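Local coordinates for Alr1585 protein (Nostoc sp., PDB 5C2I) that is a haem-containing DyP-type (dye-decolorizing) peroxidase that probably uses hydrogen peroxide to oxidise dyes and other substrates, at residues A[8-12]-A[13-17]; A[126-129]-A[130-134]; A[133-136]-A[137-141]; A[223-226]-A[227-231]. The protein carries 1 engineered substitution. One frame throughout, in Å; residues are numbered along the deposited sequence.

Interaction 1. Residues A[8-12]-A[13-17]; sequences KNLPE and DGIDS
Pro11 O receives the backbone N-H of Gly14 in the one hydrogen bond between 8-12 and 13-17, Gly14 N to Pro11 O 2.9 Å. The bond closes a type I beta turn from Pro11 to Gly14, with Glu12 and Asp13 at its corners, in the loop that leaves helix 4-8. Gly14 has a positive phi and an extended psi, angles at which a CB would jam against the carbonyl oxygen of Asp13. Apolar groups pack beside the turn. Leu10 holds CG anti to its backbone nitrogen (chi1 -163°), which carries both methyls to the second half of the loop: Leu10 CD2 rests on Gly14 CA at 4.0 Å, and Leu10 CD1 meets Ile15 CD1, also at 4.0 Å. That same Ile15 CD1 reaches across to the proline ring, 3.7 Å from Pro11 CD, and so touches two successive residues. Were Leu10 an alanine, Ile15 CD1 would probably lose its leucine neighbour and keep Pro11 CD, and a gap would open over Gly14 CA. Asp13 turns its carboxylate out of the turn, where OD1 forms a salt bridge with Arg219 of helix 212-221. Tyr23 packs on Pro11 and Ile15, and the Ile15 backbone is hydrogen-bonded to Phe210 and Lys212.

Interaction 2. Residues A[126-129]-A[130-134]; sequences EEIR and SSLGD
Ile128 O accepts two hydrogen bonds from the next turn of helix 126-132: Ser131 OG at 2.7 Å and Leu132 N at 3.0 Å. Ser131 places its hydroxyl between its backbone N and carbonyl carbon (chi1 74°), which folds OG back against the helix rather than outward. At the end of the helix, Asp134 N bonds to Arg129 O over 3.0 Å, and Gly133 has the positive phi of a Schellman motif. The Arg129 side chain runs along this end, CG 3.7 Å from Asp134 CB, and NH1 makes a weak bond to Asp134 O, at the edge of the guanidinium. The Arg129 guanidinium is held side-on by Glu126, one turn earlier: Arg129 NE to Glu126 OE1 2.9 Å, Arg129 NH2 to Glu126 OE2 2.8 Å. OE2 uses its syn lone pair, and both partners lie close to the guanidinium plane. This bidentate salt bridge leaves NH1 turned toward the loop. On another side of the helix, Ile128 CG2 and Leu132 CD1 lie alongside at 3.8 Å. These two side chains face Asn398 of helix 397-405 and Tyr455 of strand 448-458; Ile128 also packs on helix 117-121, while Asp134 pairs with Arg257 of strand 250-261.

Interaction 3. Residues A[133-136]-A[137-141]; sequences GDPK and IATWE
Thr139 folds back over Lys136, three residues earlier, and each part of its short side chain meets that residue or Pro135. Thr139 CB lies 3.4 Å from Lys136 O. Beyond it, Thr139 OG1 donates to Lys136 O at 2.7 Å, in the carbonyl plane, and also comes within 3.6 Å of Pro135 CB, the two side chains crossing at about a right angle. The other branch, Thr139 CG2, lies 3.7 Å from Lys136 O. With OG1 between the backbone N and the carbonyl carbon (chi1 70°), the hydroxyl reaches the acceptor of its own N-H: Thr139 N bonds to Lys136 O at 2.9 Å. The backbone bond belongs to a short 3-10 turn, 137-139, in the loop between helices 126-132 and 142-145, and Trp140 N continues it by bonding to Ile137 O. Ile137 CG1 lies over one face of the Trp140 indole, offset toward the rim. At the ring edge, Trp140 NE1 donates to a water at 2.7 Å, and that water donates to Pro135 O at 2.7 Å, bridging a pair too far apart to bond directly. Met450 of strand 448-458 packs on Trp140 and Pro135, while Glu141 OE1 forms a salt bridge with Lys258 and accepts a hydrogen bond from Gln171 of a second subunit.

Interaction 4. Residues A[223-226]-A[227-231]; sequences CDFD and KWDPK
Phe225 sets CG anti to its carbonyl carbon (chi1 -61°), turning its ring across the Pro230 ring, while Lys231 bends at chi3 (-70°) and again at chi4 to bring its ammonium back beside the same phenyl. The proline CD stands over one face of the ring, 3.5 Å from its centroid and 15° off the normal, a CH-pi contact. Pro230 CG extends it toward the rim, 3.4 Å from Phe225 CE1. Lys231 NZ approaches obliquely, 3.9 Å from Phe225 CD2, and Trp228 O lies 3.4 Å from Phe225 CB. Near the start of the loop after helix 212-221, Cys223, Asp224 and Phe225 all have left-handed helical angles. Farther on, Asp229 forms an Asx turn, its OD1 accepting from Lys231 N at 3.0 Å. Lys231 NZ joins Asp229 OD1 in a salt bridge of 2.7 Å. The two donors come from opposite faces of the carboxylate plane, so one oxygen holds both the backbone and the charged end of Lys231, which fixes the ammonium near the phenyl. Replacing Phe225 by an alanine would probably leave Pro230 CD and CG without the ring face they pack on and open a gap beside the Lys231 ammonium. Other neighbours of the phenyl include Val215 and Arg219 of helix 212-221. Trp228 points away; its side chain is about 5 Å from the haem and makes cation-pi contacts with Arg358 and Arg337. Asp226 OD1 accepts from Asn313, and Cys223 is disulfide-bonded to Cys223 of a third subunit.

Overall arrangement
The interactions come in series along the chain, 2 and 3 overlapping at Gly133 and Asp134. Interactions 1 and 4, though some two hundred residues apart in sequence, meet in space: their centres are 15 Å apart, and Lys231 packs on Leu10 and Glu12, joining the N-terminal loop to the loop after helix 212-221. Interactions 2 and 3 lie on the side of the chain's centre opposite interaction 1, with centres 36 and 40 Å from it. There Arg129 packs its CD on Pro135 and Ile137, so the helix end packs directly on the loop that follows it, and both lie against strand 448-458. Interactions 3 and 4 also reach different partner subunits of the tetramer, through Glu141 and Cys223.

Interaction 1. Residues A[8-12]-A[13-17]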
loop_
_atom_site.group_PDB
_atom_site.type_symbol
_atom_site.label_atom_id
_atom_site.label_comp_id
_atom_site.label_asym_id
_atom_site.label_seq_id
_atom_site.Cartn_x
_atom_site.Cartn_y
_atom_site.Cartn_z
ATOM N N LYS A 8 38.933 19.951 -17.907
ATOM C CA LYS A 8 38.283 21.258 -17.886
ATOM C C LYS A 8 37.047 21.340 -18.756
ATOM O O LYS A 8 36.334 22.326 -18.682
ATOM C CB LYS A 8 39.262 22.353 -18.308
ATOM C CG LYS A 8 40.260 22.693 -17.226
ATOM C CD LYS A 8 41.189 23.815 -17.625
ATOM C CE LYS A 8 42.358 23.970 -16.671
ATOM N NZ LYS A 8 42.034 24.848 -15.523
ATOM N N ASN A 9 36.807 20.338 -19.598
ATOM C CA ASN A 9 35.701 20.379 -20.560
ATOM C C ASN A 9 34.930 19.074 -20.645
ATOM O O ASN A 9 35.448 18.086 -21.181
ATOM C CB ASN A 9 36.225 20.640 -21.979
ATOM C CG ASN A 9 36.943 21.959 -22.096
ATOM O OD1 ASN A 9 36.312 22.997 -22.160
ATOM N ND2 ASN A 9 38.265 21.924 -22.108
ATOM N N LEU A 10 33.699 19.073 -20.175
ATOM C CA LEU A 10 32.866 17.876 -20.235
ATOM C C LEU A 10 32.434 17.660 -21.685
ATOM O O LEU A 10 32.085 18.613 -22.363
ATOM C CB LEU A 10 31.645 18.048 -19.329
ATOM C CG LEU A 10 30.879 16.773 -18.964
ATOM C CD1 LEU A 10 31.725 15.924 -17.995
ATOM C CD2 LEU A 10 29.528 17.111 -18.378
ATOM N N PRO A 11 32.434 16.413 -22.156
ATOM C CA PRO A 11 31.785 16.200 -23.445
ATOM C C PRO A 11 30.300 16.677 -23.466
ATOM O O PRO A 11 29.625 16.742 -22.424
ATOM C CB PRO A 11 31.863 14.692 -23.650
ATOM C CG PRO A 11 32.882 14.193 -22.693
ATOM C CD PRO A 11 32.887 15.153 -21.537
ATOM N N GLU A 12 29.818 17.006 -24.660
ATOM C CA GLU A 12 28.492 17.582 -24.823
ATOM C C GLU A 12 27.378 16.758 -24.176
ATOM O O GLU A 12 26.413 17.300 -23.674
ATOM C CB GLU A 12 28.205 17.741 -26.326
ATOM C CG GLU A 12 26.872 18.376 -26.664
ATOM C CD GLU A 12 26.739 19.790 -26.119
ATOM O OE1 GLU A 12 27.763 20.446 -25.780
ATOM O OE2 GLU A 12 25.589 20.263 -26.078
ATOM N N ASP A 13 27.490 15.436 -24.237
ATOM C CA ASP A 13 26.471 14.552 -23.646
ATOM C C ASP A 13 26.909 13.942 -22.340
ATOM O O ASP A 13 26.254 13.010 -21.836
ATOM C CB ASP A 13 26.073 13.426 -24.622
ATOM C CG ASP A 13 25.344 13.948 -25.801
ATOM O OD1 ASP A 13 24.766 15.032 -25.727
ATOM O OD2 ASP A 13 25.393 13.287 -26.837
ATOM N N GLY A 14 27.981 14.471 -21.765
ATOM C CA GLY A 14 28.501 13.903 -20.522
ATOM C C GLY A 14 29.355 12.676 -20.786
ATOM O O GLY A 14 29.569 12.293 -21.937
ATOM N N ILE A 15 29.841 12.068 -19.730
ATOM C CA ILE A 15 30.682 10.872 -19.819
ATOM C C ILE A 15 29.751 9.660 -20.013
ATOM O O ILE A 15 28.864 9.408 -19.205
ATOM C CB ILE A 15 31.574 10.680 -18.537
ATOM C CG1 ILE A 15 32.394 11.941 -18.084
ATOM C CG2 ILE A 15 32.354 9.378 -18.664
ATOM C CD1 ILE A 15 33.361 12.491 -19.072
ATOM N N ASP A 16 29.979 8.886 -21.064
ATOM C CA ASP A 16 29.131 7.723 -21.368
ATOM C C ASP A 16 29.703 6.456 -20.719
ATOM O O ASP A 16 30.693 5.894 -21.208
ATOM C CB ASP A 16 29.023 7.554 -22.879
ATOM C CG ASP A 16 28.081 6.428 -23.282
ATOM O OD1 ASP A 16 27.638 5.636 -22.435
ATOM O OD2 ASP A 16 27.827 6.297 -24.479
ATOM N N SER A 17 29.110 6.030 -19.613
ATOM C CA SER A 17 29.626 4.882 -18.866
ATOM C C SER A 17 29.595 3.598 -19.688
ATOM O O SER A 17 30.408 2.729 -19.459
ATOM C CB SER A 17 28.875 4.686 -17.566
ATOM O OG SER A 17 27.511 4.468 -17.836
#

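Interaction 2. Residues A[126-129]-A[130-134]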
loop_
_atom_site.group_PDB
_atom_site.type_symbol
_atom_site.label_atom_id
_atom_site.label_comp_id
_atom_site.label_asym_id
_atom_site.label_seq_id
_atom_site.Cartn_x
_atom_site.Cartn_y
_atom_site.Cartn_z
ATOM N N GLU A 126 39.467 26.141 14.496
ATOM C CA GLU A 126 38.795 27.356 14.955
ATOM C C GLU A 126 38.602 28.394 13.833
ATOM O O GLU A 126 37.567 29.061 13.775
ATOM C CB GLU A 126 39.580 27.962 16.159
ATOM C CG GLU A 126 39.085 29.302 16.671
ATOM C CD GLU A 126 37.648 29.261 17.168
ATOM O OE1 GLU A 126 37.099 28.149 17.398
ATOM O OE2 GLU A 126 37.028 30.342 17.259
ATOM N N GLU A 127 39.569 28.500 12.931
ATOM C CA GLU A 127 39.462 29.447 11.820
ATOM C C GLU A 127 38.359 29.006 10.861
ATOM O O GLU A 127 37.552 29.807 10.412
ATOM C CB GLU A 127 40.770 29.543 11.002
ATOM C CG GLU A 127 41.932 30.205 11.709
ATOM C CD GLU A 127 43.208 30.216 10.843
ATOM O OE1 GLU A 127 43.157 30.173 9.578
ATOM O OE2 GLU A 127 44.274 30.216 11.445
ATOM N N ILE A 128 38.293 27.710 10.596
ATOM C CA ILE A 128 37.208 27.145 9.802
ATOM C C ILE A 128 35.843 27.403 10.438
ATOM O O ILE A 128 34.919 27.894 9.770
ATOM C CB ILE A 128 37.392 25.621 9.622
ATOM C CG1 ILE A 128 38.629 25.346 8.753
ATOM C CG2 ILE A 128 36.131 24.971 9.047
ATOM C CD1 ILE A 128 38.471 25.689 7.284
ATOM N N ARG A 129 35.708 27.074 11.723
ATOM C CA ARG A 129 34.479 27.309 12.448
ATOM C C ARG A 129 34.034 28.768 12.364
ATOM O O ARG A 129 32.868 29.049 12.044
ATOM C CB ARG A 129 34.642 26.917 13.927
ATOM C CG ARG A 129 33.352 26.977 14.720
ATOM C CD ARG A 129 33.667 26.956 16.207
ATOM N NE ARG A 129 34.308 28.145 16.685
ATOM C CZ ARG A 129 33.636 29.234 16.962
ATOM N NH1 ARG A 129 32.328 29.295 16.752
ATOM N NH2 ARG A 129 34.283 30.301 17.447
ATOM N N SER A 130 34.948 29.679 12.677
ATOM C CA SER A 130 34.685 31.097 12.604
ATOM C C SER A 130 34.235 31.548 11.207
ATOM O O SER A 130 33.236 32.245 11.077
ATOM C CB SER A 130 35.941 31.875 13.015
ATOM O OG SER A 130 35.683 33.249 12.930
ATOM N N SER A 131 34.946 31.113 10.170
ATOM C CA SER A 131 34.589 31.437 8.783
ATOM C C SER A 131 33.190 30.930 8.362
ATOM O O SER A 131 32.452 31.630 7.663
ATOM C CB SER A 131 35.684 30.950 7.828
ATOM O OG SER A 131 35.621 29.533 7.718
ATOM N N LEU A 132 32.787 29.744 8.825
ATOM C CA LEU A 132 31.469 29.209 8.522
ATOM C C LEU A 132 30.340 29.797 9.381
ATOM O O LEU A 132 29.149 29.610 9.066
ATOM C CB LEU A 132 31.476 27.702 8.672
ATOM C CG LEU A 132 32.464 26.975 7.737
ATOM C CD1 LEU A 132 32.477 25.505 8.069
ATOM C CD2 LEU A 132 32.027 27.166 6.279
ATOM N N GLY A 133 30.686 30.468 10.468
ATOM C CA GLY A 133 29.673 30.931 11.462
ATOM C C GLY A 133 29.143 29.800 12.318
ATOM O O GLY A 133 28.051 29.910 12.930
ATOM N N ASP A 134 29.922 28.721 12.367
ATOM C CA ASP A 134 29.502 27.484 13.015
ATOM C C ASP A 134 29.529 27.614 14.526
ATOM O O ASP A 134 30.251 28.462 15.092
ATOM C CB ASP A 134 30.418 26.317 12.592
ATOM C CG ASP A 134 29.920 25.559 11.377
ATOM O OD1 ASP A 134 28.765 25.757 10.912
ATOM O OD2 ASP A 134 30.689 24.714 10.903
#

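Interaction 3. Residues A[133-136]-A[137-141]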
loop_
_atom_site.group_PDB
_atom_site.type_symbol
_atom_site.label_atom_id
_atom_site.label_comp_id
_atom_site.label_asym_id
_atom_site.label_seq_id
_atom_site.Cartn_x
_atom_site.Cartn_y
_atom_site.Cartn_z
ATOM N N GLY A 133 30.686 30.468 10.468
ATOM C CA GLY A 133 29.673 30.931 11.462
ATOM C C GLY A 133 29.143 29.800 12.318
ATOM O O GLY A 133 28.051 29.910 12.930
ATOM N N ASP A 134 29.922 28.721 12.367
ATOM C CA ASP A 134 29.502 27.484 13.015
ATOM C C ASP A 134 29.529 27.614 14.526
ATOM O O ASP A 134 30.251 28.462 15.092
ATOM C CB ASP A 134 30.418 26.317 12.592
ATOM C CG ASP A 134 29.920 25.559 11.377
ATOM O OD1 ASP A 134 28.765 25.757 10.912
ATOM O OD2 ASP A 134 30.689 24.714 10.903
ATOM N N PRO A 135 28.746 26.764 15.212
ATOM C CA PRO A 135 28.696 26.839 16.646
ATOM C C PRO A 135 29.926 26.208 17.288
ATOM O O PRO A 135 30.725 25.565 16.620
ATOM C CB PRO A 135 27.450 26.027 16.994
ATOM C CG PRO A 135 27.373 25.008 15.931
ATOM C CD PRO A 135 27.861 25.709 14.690
ATOM N N LYS A 136 30.079 26.379 18.593
ATOM C CA LYS A 136 31.241 25.807 19.274
ATOM C C LYS A 136 31.246 24.293 19.170
ATOM O O LYS A 136 30.195 23.660 19.198
ATOM C CB LYS A 136 31.258 26.202 20.747
ATOM C CG LYS A 136 31.451 27.681 20.965
ATOM C CD LYS A 136 31.598 27.988 22.447
ATOM C CE LYS A 136 31.600 29.493 22.673
ATOM N NZ LYS A 136 32.910 30.066 22.275
ATOM N N ILE A 137 32.445 23.721 19.072
ATOM C CA ILE A 137 32.585 22.286 18.896
ATOM C C ILE A 137 31.995 21.554 20.104
ATOM O O ILE A 137 31.500 20.449 19.961
ATOM C CB ILE A 137 34.060 21.881 18.628
ATOM C CG1 ILE A 137 34.422 22.062 17.135
ATOM C CG2 ILE A 137 34.297 20.390 18.880
ATOM C CD1 ILE A 137 33.993 23.342 16.467
ATOM N N ALA A 138 32.026 22.173 21.276
ATOM C CA ALA A 138 31.432 21.562 22.480
ATOM C C ALA A 138 29.907 21.366 22.376
ATOM O O ALA A 138 29.343 20.644 23.177
ATOM C CB ALA A 138 31.779 22.387 23.737
ATOM N N THR A 139 29.243 22.028 21.425
ATOM C CA THR A 139 27.810 21.815 21.208
ATOM C C THR A 139 27.513 20.658 20.283
ATOM O O THR A 139 26.353 20.280 20.133
ATOM C CB THR A 139 27.113 23.057 20.622
ATOM O OG1 THR A 139 27.538 23.252 19.263
ATOM C CG2 THR A 139 27.400 24.300 21.462
ATOM N N TRP A 140 28.534 20.106 19.629
ATOM C CA TRP A 140 28.332 19.006 18.713
ATOM C C TRP A 140 27.886 17.750 19.435
ATOM O O TRP A 140 28.163 17.588 20.613
ATOM C CB TRP A 140 29.619 18.666 17.984
ATOM C CG TRP A 140 30.087 19.649 16.945
ATOM C CD1 TRP A 140 29.645 20.912 16.720
ATOM C CD2 TRP A 140 31.148 19.420 16.003
ATOM N NE1 TRP A 140 30.348 21.466 15.641
ATOM C CE2 TRP A 140 31.309 20.578 15.242
ATOM C CE3 TRP A 140 32.007 18.339 15.770
ATOM C CZ2 TRP A 140 32.229 20.661 14.183
ATOM C CZ3 TRP A 140 32.946 18.438 14.718
ATOM C CH2 TRP A 140 33.036 19.589 13.956
ATOM N N GLU A 141 27.169 16.891 18.723
ATOM C CA GLU A 141 26.897 15.558 19.230
ATOM C C GLU A 141 28.208 14.844 19.556
ATOM O O GLU A 141 29.232 15.020 18.868
ATOM C CB GLU A 141 26.042 14.768 18.255
ATOM C CG GLU A 141 24.598 15.265 18.323
ATOM C CD GLU A 141 23.648 14.575 17.374
ATOM O OE1 GLU A 141 24.018 13.581 16.744
ATOM O OE2 GLU A 141 22.488 15.059 17.268
HETATM O O HOH W 1 30.724 23.892 14.529
#

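Interaction 4. Residues A[223-226]-A[227-231]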
loop_
_atom_site.group_PDB
_atom_site.type_symbol
_atom_site.label_atom_id
_atom_site.label_comp_id
_atom_site.label_asym_id
_atom_site.label_seq_id
_atom_site.Cartn_x
_atom_site.Cartn_y
_atom_site.Cartn_z
ATOM N N CYS A 223 13.979 21.350 -21.558
ATOM C CA CYS A 223 13.861 22.230 -22.701
ATOM C C CYS A 223 15.217 22.441 -23.386
ATOM O O CYS A 223 15.536 23.559 -23.798
ATOM C CB CYS A 223 13.288 23.588 -22.287
ATOM S SG CYS A 223 11.811 23.468 -21.210
ATOM N N ASP A 224 15.982 21.359 -23.512
ATOM C CA ASP A 224 17.311 21.417 -24.116
ATOM C C ASP A 224 18.289 22.383 -23.380
ATOM O O ASP A 224 19.202 22.935 -24.011
ATOM C CB ASP A 224 17.190 21.834 -25.562
ATOM C CG ASP A 224 18.410 21.429 -26.421
ATOM O OD1 ASP A 224 19.116 20.443 -26.137
ATOM O OD2 ASP A 224 18.643 22.155 -27.414
ATOM N N PHE A 225 18.080 22.577 -22.100
ATOM C CA PHE A 225 18.938 23.472 -21.236
ATOM C C PHE A 225 18.934 24.909 -21.736
ATOM O O PHE A 225 19.935 25.589 -21.623
ATOM C CB PHE A 225 20.414 22.980 -21.218
ATOM C CG PHE A 225 20.615 21.594 -20.674
ATOM C CD1 PHE A 225 19.824 21.071 -19.651
ATOM C CD2 PHE A 225 21.677 20.813 -21.155
ATOM C CE1 PHE A 225 20.059 19.779 -19.183
ATOM C CE2 PHE A 225 21.903 19.529 -20.686
ATOM C CZ PHE A 225 21.104 19.018 -19.673
ATOM N N ASP A 226 17.847 25.367 -22.343
ATOM C CA ASP A 226 17.883 26.695 -22.972
ATOM C C ASP A 226 17.952 27.879 -21.991
ATOM O O ASP A 226 18.267 28.985 -22.422
ATOM C CB ASP A 226 16.825 26.867 -24.055
ATOM C CG ASP A 226 15.405 26.866 -23.572
ATOM O OD1 ASP A 226 15.104 27.000 -22.401
ATOM O OD2 ASP A 226 14.546 26.758 -24.484
ATOM N N LYS A 227 17.684 27.664 -20.713
ATOM C CA LYS A 227 17.853 28.734 -19.703
ATOM C C LYS A 227 19.003 28.527 -18.707
ATOM O O LYS A 227 19.470 29.480 -18.065
ATOM C CB LYS A 227 16.545 28.905 -18.911
ATOM C CG LYS A 227 15.368 29.336 -19.774
ATOM C CD LYS A 227 15.565 30.760 -20.281
ATOM C CE LYS A 227 14.582 31.067 -21.412
ATOM N NZ LYS A 227 13.241 31.227 -20.822
ATOM N N TRP A 228 19.437 27.298 -18.537
ATOM C CA TRP A 228 20.476 26.949 -17.569
ATOM C C TRP A 228 21.156 25.674 -18.025
ATOM O O TRP A 228 20.472 24.692 -18.328
ATOM C CB TRP A 228 19.890 26.694 -16.172
ATOM C CG TRP A 228 20.833 26.086 -15.203
ATOM C CD1 TRP A 228 20.843 24.774 -14.765
ATOM C CD2 TRP A 228 21.956 26.726 -14.541
ATOM N NE1 TRP A 228 21.840 24.600 -13.841
ATOM C CE2 TRP A 228 22.541 25.768 -13.690
ATOM C CE3 TRP A 228 22.466 28.021 -14.535
ATOM C CZ2 TRP A 228 23.662 26.054 -12.875
ATOM C CZ3 TRP A 228 23.574 28.303 -13.713
ATOM C CH2 TRP A 228 24.157 27.331 -12.932
ATOM N N ASP A 229 22.487 25.702 -18.080
ATOM C CA ASP A 229 23.293 24.513 -18.375
ATOM C C ASP A 229 23.787 23.861 -17.079
ATOM O O ASP A 229 24.687 24.381 -16.435
ATOM C CB ASP A 229 24.479 24.923 -19.256
ATOM C CG ASP A 229 25.359 23.748 -19.667
ATOM O OD1 ASP A 229 25.076 22.588 -19.266
ATOM O OD2 ASP A 229 26.324 24.008 -20.422
ATOM N N PRO A 230 23.234 22.683 -16.694
ATOM C CA PRO A 230 23.649 22.030 -15.468
ATOM C C PRO A 230 24.938 21.186 -15.553
ATOM O O PRO A 230 25.440 20.719 -14.545
ATOM C CB PRO A 230 22.494 21.076 -15.198
ATOM C CG PRO A 230 22.118 20.630 -16.564
ATOM C CD PRO A 230 22.196 21.899 -17.406
ATOM N N LYS A 231 25.482 21.009 -16.739
ATOM C CA LYS A 231 26.729 20.301 -16.876
ATOM C C LYS A 231 27.854 21.014 -16.154
ATOM O O LYS A 231 27.836 22.229 -15.978
ATOM C CB LYS A 231 27.116 20.167 -18.358
ATOM C CG LYS A 231 26.168 19.252 -19.117
ATOM C CD LYS A 231 26.587 18.965 -20.556
ATOM C CE LYS A 231 26.552 19.991 -21.643
ATOM N NZ LYS A 231 25.557 21.042 -21.470
#